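Side-chain contact in odorant-binding protein 2a (Homo sapiens, PDB 4RUN), which binds and carries small hydrophobic volatile molecules, with a higher affinity for aldehydes and large fatty acids: residues Lys23-Glu27 with Asp28-Arg32. The protein carries 2 engineered substitutions. Residues are numbered along the deposited sequence; the frame is centred on the assembly and turned at random.
Sequences KDFPE and DRRPR
Phe25 tucks its ring against Arg29 and Arg30 where the chain makes a short 3-10 turn. The turn lies in the loop joining strands 12-21 and 33-41, the first long loop of the lipocalin beta-barrel. The ring atom CE2 of Phe25 lies 3.7 Å from CB of Arg29 and equally close to CG of Arg30. The CD methylene of Arg29 sits over one face of the ring, and the Arg29 chain passes the ring roughly at right angles. Arg30 meets the ring differently: its backbone N and CA lie at the edge. With CG anti to the backbone N (chi1 -163°), the Phe25 ring is brought alongside Arg29 and Arg30.

A backbone bond closes the turn: Arg30 N reaches Glu27 O at 3.0 Å, with an N-H...O angle of 174°. A second bond, from Arg29 N to Pro26 O, is doubtful because that nitrogen is less surely placed.

Arg29 runs alongside the Pro26 ring in the same direction, with Pro26 CD 4.0 Å from Arg29 CD. Asp28 OD1 touches CB of Pro26. Further out, Arg108 of strand 106-115 packs on Phe25 and Pro26, and Phe143 packs on Arg30. Arg55 NE donates to Arg29 O.

Glu27 and Arg30 have opposite charges, but their charged atoms do not touch. Glu27 CG lies over a face of the Arg30 guanidinium, 4.1 Å from NE of Arg30.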
ATOM      1  N   LYS A  23       2.727   8.381  12.990  1.00 50.19           N
ATOM      2  CA  LYS A  23       2.092   9.489  13.695  1.00 52.98           C
ATOM      3  C   LYS A  23       2.312  10.917  13.182  1.00 55.69           C
ATOM      4  O   LYS A  23       1.626  11.818  13.656  1.00 60.06           O
ATOM      5  CB  LYS A  23       2.407   9.411  15.184  1.00 56.96           C
ATOM      6  CG  LYS A  23       1.673   8.247  15.809  1.00 59.28           C
ATOM      7  CD  LYS A  23       1.499   8.384  17.306  1.00 63.18           C
ATOM      8  CE  LYS A  23       0.646   7.224  17.817  1.00 65.17           C
ATOM      9  NZ  LYS A  23      -0.802   7.379  17.488  1.00 65.80           N
ATOM     10  N   ASP A  24       3.242  11.144  12.251  1.00 55.36           N
ATOM     11  CA  ASP A  24       3.393  12.465  11.622  1.00 57.10           C
ATOM     12  C   ASP A  24       2.411  12.670  10.478  1.00 56.33           C
ATOM     13  O   ASP A  24       2.115  13.807  10.117  1.00 58.90           O
ATOM     14  CB  ASP A  24       4.809  12.658  11.086  1.00 59.56           C
ATOM     15  CG  ASP A  24       5.868  12.507  12.157  1.00 61.44           C
ATOM     16  OD1 ASP A  24       5.719  13.113  13.245  1.00 65.64           O
ATOM     17  OD2 ASP A  24       6.860  11.799  11.891  1.00 58.59           O
ATOM     18  N   PHE A  25       1.927  11.566   9.904  1.00 54.07           N
ATOM     19  CA  PHE A  25       0.963  11.585   8.803  1.00 50.35           C
ATOM     20  C   PHE A  25      -0.279  12.399   9.147  1.00 49.92           C
ATOM     21  O   PHE A  25      -1.016  12.033  10.061  1.00 49.58           O
ATOM     22  CB  PHE A  25       0.519  10.159   8.501  1.00 49.46           C
ATOM     23  CG  PHE A  25      -0.131  10.004   7.168  1.00 48.28           C
ATOM     24  CD1 PHE A  25       0.622   9.760   6.021  1.00 47.47           C
ATOM     25  CD2 PHE A  25      -1.507  10.114   7.058  1.00 48.32           C
ATOM     26  CE1 PHE A  25       0.004   9.624   4.793  1.00 46.92           C
ATOM     27  CE2 PHE A  25      -2.126   9.989   5.837  1.00 47.46           C
ATOM     28  CZ  PHE A  25      -1.370   9.745   4.700  1.00 46.92           C
ATOM     29  N   PRO A  26      -0.525  13.492   8.408  1.00 49.26           N
ATOM     30  CA  PRO A  26      -1.701  14.318   8.691  1.00 48.83           C
ATOM     31  C   PRO A  26      -3.013  13.593   8.436  1.00 48.66           C
ATOM     32  O   PRO A  26      -3.152  12.895   7.431  1.00 49.74           O
ATOM     33  CB  PRO A  26      -1.551  15.494   7.729  1.00 49.85           C
ATOM     34  CG  PRO A  26      -0.131  15.474   7.276  1.00 50.65           C
ATOM     35  CD  PRO A  26       0.297  14.047   7.317  1.00 49.49           C
ATOM     36  N   GLU A  27      -3.969  13.751   9.340  1.00 49.83           N
ATOM     37  CA  GLU A  27      -5.247  13.071   9.220  1.00 51.69           C
ATOM     38  C   GLU A  27      -5.988  13.491   7.950  1.00 52.34           C
ATOM     39  O   GLU A  27      -6.534  12.658   7.231  1.00 48.96           O
ATOM     40  CB  GLU A  27      -6.099  13.338  10.456  1.00 57.80           C
ATOM     41  CG  GLU A  27      -7.167  12.284  10.712  1.00 63.70           C
ATOM     42  CD  GLU A  27      -8.102  12.668  11.843  1.00 72.53           C
ATOM     43  OE1 GLU A  27      -7.810  13.643  12.568  1.00 76.82           O
ATOM     44  OE2 GLU A  27      -9.139  11.998  12.004  1.00 80.38           O
ATOM     45  N   ASP A  28      -5.997  14.797   7.681  1.00 57.70           N
ATOM     46  CA  ASP A  28      -6.520  15.346   6.424  1.00 56.65           C
ATOM     47  C   ASP A  28      -6.021  14.565   5.197  1.00 54.68           C
ATOM     48  O   ASP A  28      -6.681  14.515   4.168  1.00 59.95           O
ATOM     49  CB  ASP A  28      -6.240  16.867   6.315  1.00 60.28           C
ATOM     50  CG  ASP A  28      -4.906  17.210   5.620  1.00 63.34           C
ATOM     51  OD1 ASP A  28      -4.176  16.298   5.196  1.00 62.19           O
ATOM     52  OD2 ASP A  28      -4.588  18.419   5.480  1.00 67.20           O
ATOM     53  N   ARG A  29      -4.874  13.913   5.328  1.00 51.76           N
ATOM     54  CA  ARG A  29      -4.204  13.289   4.192  1.00 48.46           C
ATOM     55  C   ARG A  29      -4.627  11.839   3.913  1.00 46.61           C
ATOM     56  O   ARG A  29      -4.247  11.274   2.894  1.00 44.77           O
ATOM     57  CB  ARG A  29      -2.694  13.314   4.414  1.00 47.83           C
ATOM     58  CG  ARG A  29      -1.925  13.535   3.141  1.00 48.87           C
ATOM     59  CD  ARG A  29      -0.437  13.709   3.359  1.00 49.43           C
ATOM     60  NE  ARG A  29       0.221  13.346   2.108  1.00 49.97           N
ATOM     61  CZ  ARG A  29       0.366  14.156   1.067  1.00 51.18           C
ATOM     62  NH1 ARG A  29      -0.052  15.417   1.121  1.00 53.92           N
ATOM     63  NH2 ARG A  29       0.958  13.701  -0.031  1.00 51.48           N
ATOM     64  N   ARG A  30      -5.395  11.229   4.813  1.00 46.24           N
ATOM     65  CA  ARG A  30      -5.771   9.824   4.665  1.00 45.54           C
ATOM     66  C   ARG A  30      -6.783   9.539   3.553  1.00 46.12           C
ATOM     67  O   ARG A  30      -7.807  10.203   3.479  1.00 50.17           O
ATOM     68  CB  ARG A  30      -6.415   9.321   5.936  1.00 48.51           C
ATOM     69  CG  ARG A  30      -5.534   9.439   7.154  1.00 51.90           C
ATOM     70  CD  ARG A  30      -6.210   8.852   8.356  1.00 52.77           C
ATOM     71  NE  ARG A  30      -5.320   8.888   9.504  1.00 54.64           N
ATOM     72  CZ  ARG A  30      -5.512   8.184  10.611  1.00 53.79           C
ATOM     73  NH1 ARG A  30      -6.578   7.389  10.732  1.00 53.61           N
ATOM     74  NH2 ARG A  30      -4.632   8.275  11.590  1.00 53.21           N
ATOM     75  N   PRO A  31      -6.516   8.527   2.715  1.00 43.72           N
ATOM     76  CA  PRO A  31      -7.481   8.029   1.760  1.00 46.67           C
ATOM     77  C   PRO A  31      -8.818   7.626   2.400  1.00 49.46           C
ATOM     78  O   PRO A  31      -8.823   6.851   3.344  1.00 50.54           O
ATOM     79  CB  PRO A  31      -6.789   6.794   1.192  1.00 46.06           C
ATOM     80  CG  PRO A  31      -5.334   7.060   1.350  1.00 42.53           C
ATOM     81  CD  PRO A  31      -5.223   7.836   2.603  1.00 42.39           C
ATOM     82  N   ARG A  32      -9.924   8.184   1.909  1.00 50.98           N
ATOM     83  CA  ARG A  32     -11.255   7.801   2.350  1.00 53.21           C
ATOM     84  C   ARG A  32     -11.667   6.577   1.588  1.00 52.61           C
ATOM     85  O   ARG A  32     -12.296   5.684   2.136  1.00 54.96           O
ATOM     86  CB  ARG A  32     -12.297   8.873   2.038  1.00 59.56           C
ATOM     87  CG  ARG A  32     -12.198  10.141   2.862  1.00 62.83           C
ATOM     88  CD  ARG A  32     -13.155  11.199   2.321  1.00 67.39           C
ATOM     89  NE  ARG A  32     -14.497  10.659   2.031  1.00 71.04           N
ATOM     90  CZ  ARG A  32     -15.147  10.733   0.857  1.00 74.02           C
ATOM     91  NH1 ARG A  32     -14.616  11.333  -0.202  1.00 73.70           N
ATOM     92  NH2 ARG A  32     -16.357  10.196   0.734  1.00 77.22           N
TER